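PDB 1O4T: oxalate-binding protein from Thermotoga maritima, which binds oxalate together with manganese in a homodimeric cupin barrel and is predicted to act as an oxalate decarboxylase. Local coordinates for residues A[55-60]-A[76-81]; A[80-85]-A[89-94]; A[106-109]-A[113-116]. All coordinates share one frame; numbering follows the deposited sequence.

Contact 1 (A[55-60]-A[76-81]); sequences KARLFA and EGEFEI. With MN (manganese (II) ion), chain C; OXL (oxalate ion), chain D.
Beside the manganese-oxalate site of this cupin barrel, Arg57, at the corner leading into Leu58, and Glu78, on strand 78-86, are linked across strand 124-132, which runs between them in the six-stranded sheet. The guanidinium grips the carboxylate side-on with two nitrogens, one to each oxygen: Arg57 NE donates to Glu78 OE1 at 2.9 Å, and Arg57 NH2 to Glu78 OE2 at 3.1 Å. N-H...O angles of 154° and 157° show that both bonds are fairly straight. Each nitrogen meets the syn side of its oxygen, but the two flat groups are turned 39° from one another, so this salt bridge is twisted. Glu78 OE2 is also hydrogen-bonded to His75 ND1, and through its other nitrogen His75 binds the metal. Glu78 is thus a second-shell residue, with Arg57 holding it from across strand 124-132. Were Glu78 replaced by an alanine, the Arg57 guanidinium would probably lose its charged mate and His75 ND1 its carboxylate partner.

Further along strand 78-86 Glu80 reaches the metal itself through an extended side chain, its OE2 2.1 Å from manganese. The other oxygen, Glu80 OE1, faces oxalate carbon C1 at 3.0 Å. On strand 56-64, beyond 124-132, Leu58 brings up an apolar branch, its CD2 lying 4.0 Å from Glu80 OE1 and equally far from oxalate O2.

Contact 2 (A[80-85]-A[89-94]); sequences EIYYIL and GVFHDN. With MN (manganese (II) ion), chain C; OXL (oxalate ion), chain D.
Oxalate O3 is gripped twice, by manganese at 2.1 Å and by the hydroxyl of Tyr82, whose OH donates to O3 over 2.6 Å, while the ring carrying that hydroxyl leans on Phe91. The pair spans the inside of the cupin double-stranded beta-helix: Tyr82 stands on strand 78-86 of the six-stranded sheet, Phe91 on strand 88-93 of the four-stranded one. Their CA atoms are the nearest across the two segments yet 9.6 Å apart, a spacing bridged by side chains alone.

Both CB atoms are directed into this gap. In Phe91 the ring is swung anti to the backbone nitrogen (chi1 179°), which extends it toward the tyrosine. One corner of the phenylalanine does the touching: Phe91 CE1 lies 3.8 Å from Tyr82 CE1, with Tyr82 CD1 just as near. The ring planes are inclined at 71° and the centroids are 5.7 Å apart, so the rings meet obliquely. On the tyrosine the contact falls on the CD1-CE1 bond. Around the phenol end, oxalate O3 lies at the ring edge, in its plane.

Other residues border the tyrosine. His114, a metal ligand, stacks on its ring, and Phe126 meets it as well. Cys106 and Thr108 of strand 104-108 also touch Phe91, and Cys106 touches Tyr82 as well; Val20 of the second subunit packs on Phe91 too. The contact packs an apolar ring against an oxalate-binding residue, which probably limits its movement, and O3 leans toward the CE2 side of the phenol, 3.7 Å from Tyr82 CE2.

Contact 3 (A[106-109]-A[113-116]); sequences CFTD and SHSI. With MN (manganese (II) ion), chain C.
A chi1 of 69° sets the His114 imidazole between its own backbone nitrogen and carbonyl carbon, and at Thr108 OG1 lies beside the backbone nitrogen, CG2 beside the carbonyl carbon; together these rotations bring the hydroxyl and the methyl of Thr108 against the histidine. The residues are the nearest pair across the segments, with CA atoms 7.0 Å apart. His114 ND1 donates to Thr108 OG1 at 2.7 Å, but the N-H...O angle of only 119° marks the bond as weak: the oxygen sits well off the imidazole plane, tilted away from the direction of the N-H.

The methyl approaches from the same side of the ring. Thr108 CG2 is 4.1 Å from the imidazole centroid and 28° from its normal, a CH-pi contact over the face. The Tyr82 phenol lies over the other face, so the ring is sandwiched between it and a threonine methyl. The stronger polar partner of Thr108 OG1 is Asp93 OD1, to which it is hydrogen-bonded; Asp93 therefore probably positions the hydroxyl that in turn meets ND1.

With ND1 and both faces engaged in this way, the other ring nitrogen is presented to the metal, His114 NE2 lying 2.2 Å from manganese. His73, His75 and Glu80 supply the remaining protein ligands. Three histidines and one glutamate, gathered from strands of both sheets and the nearby loop, form the metal centre characteristic of the cupin fold.

In the fold
All three contacts converge on one manganese-oxalate centre. Contacts 1 and 2, whose centres are 14 Å apart, share Glu80 and follow strand 78-86, one reaching strand 56-64 in its own sheet, the other crossing the barrel to strand 88-93. Contact 3 lies 6 Å from contact 2, centre to centre, and 11 Å from contact 1; it too crosses between the sheets. A backbone pairing ties it to the others: Glu80 O is 2.7 Å from Thr108 N, a probable hydrogen bond. At the metal, Glu80 OE2 and His114 NE2 come within 3.2 Å of each other as fellow ligands. Each contact also has residues that touch the second subunit.

Contact 1 (A[55-60]-A[76-81])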
ATOM      1  N   LYS A  55      -4.271  -5.180  14.430  1.00 37.19           N
ATOM      2  CA  LYS A  55      -4.565  -6.145  13.366  1.00 37.35           C
ATOM      3  C   LYS A  55      -3.411  -6.271  12.374  1.00 37.40           C
ATOM      4  O   LYS A  55      -3.287  -7.277  11.676  1.00 37.43           O
ATOM      5  CB  LYS A  55      -5.839  -5.737  12.641  1.00 38.14           C
ATOM      6  CG  LYS A  55      -7.075  -5.799  13.520  1.00 38.41           C
ATOM      7  CD  LYS A  55      -7.390  -7.250  13.867  1.00 38.80           C
ATOM      8  CE  LYS A  55      -8.698  -7.384  14.588  1.00 38.36           C
ATOM      9  NZ  LYS A  55      -8.869  -8.782  15.094  1.00 37.56           N
ATOM     10  N   ALA A  56      -2.596  -5.218  12.297  1.00 37.72           N
ATOM     11  CA  ALA A  56      -1.384  -5.164  11.478  1.00 37.19           C
ATOM     12  C   ALA A  56      -0.298  -4.580  12.360  1.00 37.13           C
ATOM     13  O   ALA A  56      -0.571  -3.735  13.218  1.00 36.22           O
ATOM     14  CB  ALA A  56      -1.595  -4.306  10.255  1.00 38.02           C
ATOM     15  N   ARG A  57       0.920  -5.060  12.217  1.00 36.54           N
ATOM     16  CA  ARG A  57       1.979  -4.580  13.067  1.00 37.43           C
ATOM     17  C   ARG A  57       2.973  -3.651  12.357  1.00 37.63           C
ATOM     18  O   ARG A  57       3.808  -3.039  13.033  1.00 38.01           O
ATOM     19  CB  ARG A  57       2.682  -5.749  13.779  1.00 37.64           C
ATOM     20  CG  ARG A  57       3.753  -6.493  12.986  1.00 38.22           C
ATOM     21  CD  ARG A  57       4.568  -7.461  13.874  1.00 38.85           C
ATOM     22  NE  ARG A  57       5.524  -8.278  13.137  1.00 40.13           N
ATOM     23  CZ  ARG A  57       6.688  -7.840  12.655  1.00 41.33           C
ATOM     24  NH1 ARG A  57       7.093  -6.589  12.842  1.00 42.25           N
ATOM     25  NH2 ARG A  57       7.466  -8.667  11.993  1.00 41.97           N
ATOM     26  N   LEU A  58       2.883  -3.550  11.024  1.00 37.93           N
ATOM     27  CA  LEU A  58       3.735  -2.675  10.226  1.00 37.91           C
ATOM     28  C   LEU A  58       2.995  -2.100   9.020  1.00 37.18           C
ATOM     29  O   LEU A  58       2.351  -2.839   8.285  1.00 37.04           O
ATOM     30  CB  LEU A  58       4.942  -3.456   9.674  1.00 39.29           C
ATOM     31  CG  LEU A  58       5.992  -2.614   8.926  1.00 39.40           C
ATOM     32  CD1 LEU A  58       6.729  -1.712   9.912  1.00 42.15           C
ATOM     33  CD2 LEU A  58       6.955  -3.505   8.203  1.00 40.88           C
ATOM     34  N   PHE A  59       3.136  -0.793   8.806  1.00 35.59           N
ATOM     35  CA  PHE A  59       2.675  -0.136   7.596  1.00 34.19           C
ATOM     36  C   PHE A  59       3.723   0.942   7.304  1.00 33.33           C
ATOM     37  O   PHE A  59       3.690   2.016   7.891  1.00 33.18           O
ATOM     38  CB  PHE A  59       1.256   0.431   7.749  1.00 34.99           C
ATOM     39  CG  PHE A  59       0.644   0.880   6.455  1.00 37.06           C
ATOM     40  CD1 PHE A  59       1.005   2.091   5.891  1.00 44.12           C
ATOM     41  CD2 PHE A  59      -0.220   0.065   5.753  1.00 42.65           C
ATOM     42  CE1 PHE A  59       0.487   2.524   4.669  1.00 43.72           C
ATOM     43  CE2 PHE A  59      -0.728   0.468   4.508  1.00 46.63           C
ATOM     44  CZ  PHE A  59      -0.356   1.714   3.957  1.00 45.67           C
ATOM     45  N   ALA A  60       4.687   0.625   6.428  1.00 32.67           N
ATOM     46  CA  ALA A  60       5.880   1.424   6.281  1.00 32.33           C
ATOM     47  C   ALA A  60       6.272   1.575   4.850  1.00 32.21           C
ATOM     48  O   ALA A  60       5.959   0.725   4.020  1.00 31.94           O
ATOM     49  CB  ALA A  60       7.019   0.789   7.013  1.00 33.59           C
ATOM     50  N   GLU A  76       6.135 -15.746  10.856  1.00 33.68           N
ATOM     51  CA  GLU A  76       5.267 -16.791  11.386  1.00 34.81           C
ATOM     52  C   GLU A  76       4.165 -16.147  12.181  1.00 34.20           C
ATOM     53  O   GLU A  76       4.422 -15.253  12.988  1.00 34.88           O
ATOM     54  CB  GLU A  76       6.028 -17.831  12.257  1.00 36.21           C
ATOM     55  CG  GLU A  76       7.197 -17.257  13.035  1.00 39.95           C
ATOM     56  CD  GLU A  76       8.113 -18.302  13.643  1.00 44.78           C
ATOM     57  OE1 GLU A  76       7.658 -19.424  14.029  1.00 46.23           O
ATOM     58  OE2 GLU A  76       9.322 -17.967  13.743  1.00 48.45           O
ATOM     59  N   GLY A  77       2.939 -16.595  11.930  1.00 32.92           N
ATOM     60  CA  GLY A  77       1.785 -16.052  12.589  1.00 32.34           C
ATOM     61  C   GLY A  77       1.364 -14.701  12.034  1.00 31.86           C
ATOM     62  O   GLY A  77       0.599 -13.982  12.679  1.00 31.65           O
ATOM     63  N   GLU A  78       1.847 -14.369  10.846  1.00 31.58           N
ATOM     64  CA  GLU A  78       1.518 -13.121  10.161  1.00 31.92           C
ATOM     65  C   GLU A  78       1.841 -13.287   8.685  1.00 31.83           C
ATOM     66  O   GLU A  78       2.436 -14.285   8.292  1.00 31.52           O
ATOM     67  CB  GLU A  78       2.328 -11.949  10.735  1.00 32.30           C
ATOM     68  CG  GLU A  78       3.821 -12.096  10.536  1.00 32.72           C
ATOM     69  CD  GLU A  78       4.674 -11.258  11.470  1.00 33.45           C
ATOM     70  OE1 GLU A  78       4.121 -10.675  12.429  1.00 33.15           O
ATOM     71  OE2 GLU A  78       5.911 -11.214  11.223  1.00 32.84           O
ATOM     72  N   PHE A  79       1.458 -12.304   7.872  1.00 31.45           N
ATOM     73  CA  PHE A  79       1.856 -12.295   6.485  1.00 31.52           C
ATOM     74  C   PHE A  79       2.238 -10.888   6.074  1.00 31.21           C
ATOM     75  O   PHE A  79       1.820  -9.925   6.713  1.00 30.57           O
ATOM     76  CB  PHE A  79       0.791 -12.933   5.576  1.00 32.21           C
ATOM     77  CG  PHE A  79      -0.519 -12.194   5.529  1.00 32.42           C
ATOM     78  CD1 PHE A  79      -1.539 -12.527   6.387  1.00 31.20           C
ATOM     79  CD2 PHE A  79      -0.731 -11.175   4.606  1.00 34.00           C
ATOM     80  CE1 PHE A  79      -2.738 -11.872   6.344  1.00 31.06           C
ATOM     81  CE2 PHE A  79      -1.951 -10.482   4.585  1.00 35.91           C
ATOM     82  CZ  PHE A  79      -2.961 -10.861   5.463  1.00 34.17           C
ATOM     83  N   GLU A  80       3.071 -10.781   5.049  1.00 31.10           N
ATOM     84  CA  GLU A  80       3.542  -9.485   4.554  1.00 32.09           C
ATOM     85  C   GLU A  80       3.292  -9.270   3.074  1.00 32.96           C
ATOM     86  O   GLU A  80       3.442 -10.175   2.269  1.00 33.55           O
ATOM     87  CB  GLU A  80       5.033  -9.317   4.842  1.00 31.99           C
ATOM     88  CG  GLU A  80       5.448  -7.864   4.889  1.00 34.11           C
ATOM     89  CD  GLU A  80       6.821  -7.640   5.457  1.00 34.21           C
ATOM     90  OE1 GLU A  80       7.265  -6.481   5.503  1.00 36.71           O
ATOM     91  OE2 GLU A  80       7.457  -8.612   5.845  1.00 38.11           O
ATOM     92  N   ILE A  81       2.920  -8.043   2.740  1.00 33.23           N
ATOM     93  CA  ILE A  81       2.718  -7.604   1.384  1.00 33.38           C
ATOM     94  C   ILE A  81       3.702  -6.463   1.119  1.00 32.62           C
ATOM     95  O   ILE A  81       3.790  -5.523   1.887  1.00 32.33           O
ATOM     96  CB  ILE A  81       1.271  -7.068   1.200  1.00 34.22           C
ATOM     97  CG1 ILE A  81       0.235  -8.098   1.659  1.00 35.55           C
ATOM     98  CG2 ILE A  81       1.035  -6.617  -0.265  1.00 35.13           C
ATOM     99  CD1 ILE A  81      -1.107  -7.442   1.962  1.00 37.03           C
TER
HETATM  100 MN    MN C 300       9.434  -9.271   6.089  1.00 33.94          MN
HETATM  101  C1  OXL D 400      10.226  -6.596   6.102  1.00 52.91           C
HETATM  102  C2  OXL D 400      10.004  -6.846   7.529  1.00 53.27           C
HETATM  103  O1  OXL D 400      10.432  -5.307   5.762  1.00 54.56           O
HETATM  104  O2  OXL D 400      10.256  -5.819   8.361  1.00 56.29           O
HETATM  105  O3  OXL D 400      10.193  -7.512   5.253  1.00 47.15           O
HETATM  106  O4  OXL D 400       9.565  -7.920   7.952  1.00 46.13           O

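Contact 2 (A[80-85]-A[89-94])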
ATOM      1  N   GLU A  80       3.071 -10.781   5.049  1.00 31.10           N
ATOM      2  CA  GLU A  80       3.542  -9.485   4.554  1.00 32.09           C
ATOM      3  C   GLU A  80       3.292  -9.270   3.074  1.00 32.96           C
ATOM      4  O   GLU A  80       3.442 -10.175   2.269  1.00 33.55           O
ATOM      5  CB  GLU A  80       5.033  -9.317   4.842  1.00 31.99           C
ATOM      6  CG  GLU A  80       5.448  -7.864   4.889  1.00 34.11           C
ATOM      7  CD  GLU A  80       6.821  -7.640   5.457  1.00 34.21           C
ATOM      8  OE1 GLU A  80       7.265  -6.481   5.503  1.00 36.71           O
ATOM      9  OE2 GLU A  80       7.457  -8.612   5.845  1.00 38.11           O
ATOM     10  N   ILE A  81       2.920  -8.043   2.740  1.00 33.23           N
ATOM     11  CA  ILE A  81       2.718  -7.604   1.384  1.00 33.38           C
ATOM     12  C   ILE A  81       3.702  -6.463   1.119  1.00 32.62           C
ATOM     13  O   ILE A  81       3.790  -5.523   1.887  1.00 32.33           O
ATOM     14  CB  ILE A  81       1.271  -7.068   1.200  1.00 34.22           C
ATOM     15  CG1 ILE A  81       0.235  -8.098   1.659  1.00 35.55           C
ATOM     16  CG2 ILE A  81       1.035  -6.617  -0.265  1.00 35.13           C
ATOM     17  CD1 ILE A  81      -1.107  -7.442   1.962  1.00 37.03           C
ATOM     18  N   TYR A  82       4.450  -6.539   0.030  1.00 32.28           N
ATOM     19  CA  TYR A  82       5.111  -5.376  -0.504  1.00 31.32           C
ATOM     20  C   TYR A  82       4.346  -4.859  -1.733  1.00 32.14           C
ATOM     21  O   TYR A  82       3.919  -5.642  -2.596  1.00 32.70           O
ATOM     22  CB  TYR A  82       6.506  -5.731  -0.980  1.00 32.42           C
ATOM     23  CG  TYR A  82       7.538  -6.246   0.008  1.00 31.45           C
ATOM     24  CD1 TYR A  82       8.667  -6.921  -0.454  1.00 31.51           C
ATOM     25  CD2 TYR A  82       7.426  -6.034   1.386  1.00 32.08           C
ATOM     26  CE1 TYR A  82       9.645  -7.339   0.405  1.00 31.91           C
ATOM     27  CE2 TYR A  82       8.401  -6.446   2.244  1.00 32.63           C
ATOM     28  CZ  TYR A  82       9.513  -7.116   1.762  1.00 33.39           C
ATOM     29  OH  TYR A  82      10.485  -7.558   2.665  1.00 33.58           O
ATOM     30  N   TYR A  83       4.163  -3.539  -1.820  1.00 32.07           N
ATOM     31  CA  TYR A  83       3.786  -2.884  -3.073  1.00 31.29           C
ATOM     32  C   TYR A  83       4.965  -2.014  -3.565  1.00 31.09           C
ATOM     33  O   TYR A  83       5.402  -1.048  -2.911  1.00 29.59           O
ATOM     34  CB  TYR A  83       2.500  -2.069  -2.915  1.00 32.17           C
ATOM     35  CG  TYR A  83       2.048  -1.494  -4.239  1.00 32.12           C
ATOM     36  CD1 TYR A  83       1.137  -2.170  -5.033  1.00 35.96           C
ATOM     37  CD2 TYR A  83       2.550  -0.305  -4.701  1.00 32.67           C
ATOM     38  CE1 TYR A  83       0.757  -1.684  -6.300  1.00 37.43           C
ATOM     39  CE2 TYR A  83       2.169   0.220  -5.957  1.00 35.47           C
ATOM     40  CZ  TYR A  83       1.254  -0.486  -6.754  1.00 35.72           C
ATOM     41  OH  TYR A  83       0.879  -0.005  -7.990  1.00 35.32           O
ATOM     42  N   ILE A  84       5.505  -2.374  -4.719  1.00 31.59           N
ATOM     43  CA  ILE A  84       6.678  -1.687  -5.246  1.00 31.00           C
ATOM     44  C   ILE A  84       6.266  -0.347  -5.836  1.00 32.39           C
ATOM     45  O   ILE A  84       5.460  -0.290  -6.782  1.00 32.31           O
ATOM     46  CB  ILE A  84       7.396  -2.548  -6.320  1.00 31.92           C
ATOM     47  CG1 ILE A  84       7.630  -3.988  -5.850  1.00 31.46           C
ATOM     48  CG2 ILE A  84       8.731  -1.881  -6.765  1.00 32.97           C
ATOM     49  CD1 ILE A  84       8.337  -4.099  -4.484  1.00 28.96           C
ATOM     50  N   LEU A  85       6.857   0.726  -5.300  1.00 31.60           N
ATOM     51  CA  LEU A  85       6.517   2.095  -5.690  1.00 31.49           C
ATOM     52  C   LEU A  85       7.439   2.721  -6.742  1.00 31.76           C
ATOM     53  O   LEU A  85       6.956   3.478  -7.586  1.00 32.60           O
ATOM     54  CB  LEU A  85       6.523   3.021  -4.458  1.00 31.86           C
ATOM     55  CG  LEU A  85       5.631   2.761  -3.266  1.00 30.54           C
ATOM     56  CD1 LEU A  85       6.075   3.640  -2.126  1.00 34.13           C
ATOM     57  CD2 LEU A  85       4.230   3.058  -3.628  1.00 32.45           C
ATOM     58  N   GLY A  89      14.291  -4.370  -8.768  1.00 33.82           N
ATOM     59  CA  GLY A  89      15.039  -5.255  -7.911  1.00 33.68           C
ATOM     60  C   GLY A  89      14.617  -6.704  -8.028  1.00 33.48           C
ATOM     61  O   GLY A  89      13.995  -7.106  -9.003  1.00 31.92           O
ATOM     62  N   VAL A  90      15.010  -7.495  -7.036  1.00 34.24           N
ATOM     63  CA  VAL A  90      14.734  -8.918  -7.029  1.00 34.09           C
ATOM     64  C   VAL A  90      14.138  -9.291  -5.665  1.00 33.85           C
ATOM     65  O   VAL A  90      14.708  -8.981  -4.615  1.00 34.11           O
ATOM     66  CB  VAL A  90      15.987  -9.733  -7.286  1.00 34.81           C
ATOM     67  CG1 VAL A  90      15.634 -11.172  -7.318  1.00 34.86           C
ATOM     68  CG2 VAL A  90      16.638  -9.349  -8.586  1.00 36.25           C
ATOM     69  N   PHE A  91      12.952  -9.892  -5.710  1.00 32.79           N
ATOM     70  CA  PHE A  91      12.239 -10.411  -4.569  1.00 32.50           C
ATOM     71  C   PHE A  91      12.488 -11.909  -4.451  1.00 32.45           C
ATOM     72  O   PHE A  91      12.360 -12.657  -5.434  1.00 33.11           O
ATOM     73  CB  PHE A  91      10.756 -10.160  -4.801  1.00 32.82           C
ATOM     74  CG  PHE A  91       9.878 -10.673  -3.715  1.00 32.21           C
ATOM     75  CD1 PHE A  91       9.952 -10.144  -2.435  1.00 34.25           C
ATOM     76  CD2 PHE A  91       8.941 -11.646  -3.966  1.00 35.70           C
ATOM     77  CE1 PHE A  91       9.125 -10.584  -1.415  1.00 32.26           C
ATOM     78  CE2 PHE A  91       8.088 -12.098  -2.915  1.00 34.73           C
ATOM     79  CZ  PHE A  91       8.208 -11.560  -1.651  1.00 32.16           C
ATOM     80  N   HIS A  92      12.910 -12.345  -3.280  1.00 32.85           N
ATOM     81  CA  HIS A  92      13.104 -13.751  -3.015  1.00 33.95           C
ATOM     82  C   HIS A  92      11.965 -14.231  -2.134  1.00 34.71           C
ATOM     83  O   HIS A  92      11.748 -13.675  -1.063  1.00 35.25           O
ATOM     84  CB  HIS A  92      14.434 -13.998  -2.284  1.00 34.12           C
ATOM     85  CG  HIS A  92      14.739 -15.450  -2.039  1.00 33.78           C
ATOM     86  ND1 HIS A  92      15.529 -16.199  -2.886  1.00 34.37           N
ATOM     87  CD2 HIS A  92      14.358 -16.293  -1.045  1.00 33.42           C
ATOM     88  CE1 HIS A  92      15.618 -17.437  -2.433  1.00 32.57           C
ATOM     89  NE2 HIS A  92      14.927 -17.520  -1.311  1.00 34.23           N
ATOM     90  N   ASP A  93      11.268 -15.269  -2.565  1.00 35.46           N
ATOM     91  CA  ASP A  93      10.277 -15.926  -1.707  1.00 36.82           C
ATOM     92  C   ASP A  93      10.045 -17.379  -2.170  1.00 36.30           C
ATOM     93  O   ASP A  93      10.186 -17.709  -3.360  1.00 35.30           O
ATOM     94  CB  ASP A  93       9.023 -15.050  -1.662  1.00 38.16           C
ATOM     95  CG  ASP A  93       7.836 -15.681  -0.918  1.00 42.00           C
ATOM     96  OD1 ASP A  93       7.486 -15.228   0.194  1.00 44.93           O
ATOM     97  OD2 ASP A  93       7.147 -16.596  -1.415  1.00 49.79           O
ATOM     98  N   ASN A  94       9.779 -18.257  -1.198  1.00 36.04           N
ATOM     99  CA  ASN A  94       9.651 -19.701  -1.432  1.00 35.57           C
ATOM    100  C   ASN A  94      10.808 -20.275  -2.266  1.00 35.74           C
ATOM    101  O   ASN A  94      10.605 -21.101  -3.162  1.00 35.45           O
ATOM    102  CB  ASN A  94       8.292 -20.006  -2.079  1.00 35.47           C
ATOM    103  CG  ASN A  94       7.955 -21.463  -2.060  1.00 34.09           C
ATOM    104  OD1 ASN A  94       8.012 -22.112  -1.031  1.00 34.35           O
ATOM    105  ND2 ASN A  94       7.633 -21.995  -3.210  1.00 37.44           N
TER
HETATM  106 MN    MN C 300       9.434  -9.271   6.089  1.00 33.94          MN
HETATM  107  C1  OXL D 400      10.226  -6.596   6.102  1.00 52.91           C
HETATM  108  C2  OXL D 400      10.004  -6.846   7.529  1.00 53.27           C
HETATM  109  O1  OXL D 400      10.432  -5.307   5.762  1.00 54.56           O
HETATM  110  O2  OXL D 400      10.256  -5.819   8.361  1.00 56.29           O
HETATM  111  O3  OXL D 400      10.193  -7.512   5.253  1.00 47.15           O
HETATM  112  O4  OXL D 400       9.565  -7.920   7.952  1.00 46.13           O

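Contact 3 (A[106-109]-A[113-116])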
ATOM      1  N   CYS A 106       4.228  -8.019  -3.900  1.00 32.35           N
ATOM      2  CA  CYS A 106       4.933  -9.216  -3.403  1.00 32.08           C
ATOM      3  C   CYS A 106       4.261  -9.680  -2.147  1.00 31.74           C
ATOM      4  O   CYS A 106       4.180  -8.907  -1.188  1.00 33.58           O
ATOM      5  CB  CYS A 106       6.391  -8.893  -3.110  1.00 31.88           C
ATOM      6  SG  CYS A 106       7.235  -8.060  -4.457  1.00 33.41           S
ATOM      7  N   PHE A 107       3.774 -10.912  -2.156  1.00 31.03           N
ATOM      8  CA  PHE A 107       3.035 -11.516  -1.058  1.00 31.52           C
ATOM      9  C   PHE A 107       3.839 -12.624  -0.387  1.00 31.76           C
ATOM     10  O   PHE A 107       4.258 -13.603  -1.043  1.00 32.86           O
ATOM     11  CB  PHE A 107       1.719 -12.102  -1.573  1.00 31.41           C
ATOM     12  CG  PHE A 107       0.839 -12.624  -0.488  1.00 32.61           C
ATOM     13  CD1 PHE A 107       0.170 -11.747   0.344  1.00 36.54           C
ATOM     14  CD2 PHE A 107       0.701 -13.985  -0.272  1.00 33.88           C
ATOM     15  CE1 PHE A 107      -0.642 -12.222   1.377  1.00 33.95           C
ATOM     16  CE2 PHE A 107      -0.091 -14.465   0.752  1.00 32.61           C
ATOM     17  CZ  PHE A 107      -0.741 -13.592   1.586  1.00 33.84           C
ATOM     18  N   THR A 108       4.078 -12.477   0.913  1.00 31.81           N
ATOM     19  CA  THR A 108       4.763 -13.521   1.694  1.00 32.05           C
ATOM     20  C   THR A 108       3.852 -14.049   2.781  1.00 31.85           C
ATOM     21  O   THR A 108       3.379 -13.300   3.621  1.00 31.74           O
ATOM     22  CB  THR A 108       6.040 -12.982   2.316  1.00 31.68           C
ATOM     23  OG1 THR A 108       6.946 -12.621   1.287  1.00 33.19           O
ATOM     24  CG2 THR A 108       6.783 -14.060   3.057  1.00 31.62           C
ATOM     25  N   ASP A 109       3.610 -15.347   2.756  1.00 32.63           N
ATOM     26  CA  ASP A 109       2.604 -15.944   3.610  1.00 33.15           C
ATOM     27  C   ASP A 109       3.238 -16.408   4.906  1.00 33.12           C
ATOM     28  O   ASP A 109       4.473 -16.464   5.031  1.00 34.25           O
ATOM     29  CB  ASP A 109       1.948 -17.132   2.889  1.00 33.80           C
ATOM     30  CG  ASP A 109       0.484 -17.305   3.249  1.00 34.59           C
ATOM     31  OD1 ASP A 109       0.023 -16.797   4.302  1.00 34.68           O
ATOM     32  OD2 ASP A 109      -0.281 -17.943   2.512  1.00 36.43           O
ATOM     33  N   SER A 113       9.837 -17.426   4.215  1.00 31.72           N
ATOM     34  CA  SER A 113      10.908 -16.471   4.425  1.00 31.80           C
ATOM     35  C   SER A 113      11.095 -15.697   3.142  1.00 32.74           C
ATOM     36  O   SER A 113      10.886 -16.255   2.051  1.00 33.78           O
ATOM     37  CB  SER A 113      12.205 -17.181   4.773  1.00 31.94           C
ATOM     38  OG  SER A 113      12.068 -17.974   5.930  1.00 30.93           O
ATOM     39  N   HIS A 114      11.481 -14.418   3.264  1.00 32.55           N
ATOM     40  CA  HIS A 114      11.730 -13.578   2.105  1.00 32.77           C
ATOM     41  C   HIS A 114      12.882 -12.584   2.299  1.00 32.82           C
ATOM     42  O   HIS A 114      13.389 -12.410   3.426  1.00 31.63           O
ATOM     43  CB  HIS A 114      10.443 -12.821   1.635  1.00 33.71           C
ATOM     44  CG  HIS A 114       9.959 -11.749   2.570  1.00 33.39           C
ATOM     45  ND1 HIS A 114       8.826 -11.004   2.302  1.00 35.50           N
ATOM     46  CD2 HIS A 114      10.385 -11.354   3.793  1.00 36.21           C
ATOM     47  CE1 HIS A 114       8.590 -10.174   3.308  1.00 37.13           C
ATOM     48  NE2 HIS A 114       9.519 -10.364   4.229  1.00 36.92           N
ATOM     49  N   SER A 115      13.262 -11.955   1.175  1.00 31.21           N
ATOM     50  CA  SER A 115      14.290 -10.919   1.131  1.00 31.43           C
ATOM     51  C   SER A 115      14.000 -10.085  -0.085  1.00 31.55           C
ATOM     52  O   SER A 115      13.206 -10.503  -0.940  1.00 31.64           O
ATOM     53  CB  SER A 115      15.693 -11.508   1.015  1.00 31.23           C
ATOM     54  OG  SER A 115      15.858 -12.239  -0.168  1.00 30.03           O
ATOM     55  N   ILE A 116      14.645  -8.930  -0.195  1.00 31.29           N
ATOM     56  CA  ILE A 116      14.487  -8.112  -1.386  1.00 31.16           C
ATOM     57  C   ILE A 116      15.740  -7.297  -1.590  1.00 32.06           C
ATOM     58  O   ILE A 116      16.287  -6.741  -0.623  1.00 31.78           O
ATOM     59  CB  ILE A 116      13.198  -7.211  -1.275  1.00 31.23           C
ATOM     60  CG1 ILE A 116      12.979  -6.374  -2.534  1.00 33.43           C
ATOM     61  CG2 ILE A 116      13.238  -6.313  -0.059  1.00 32.15           C
ATOM     62  CD1 ILE A 116      11.507  -5.852  -2.688  1.00 34.78           C
TER
HETATM   63 MN    MN C 300       9.434  -9.271   6.089  1.00 33.94          MN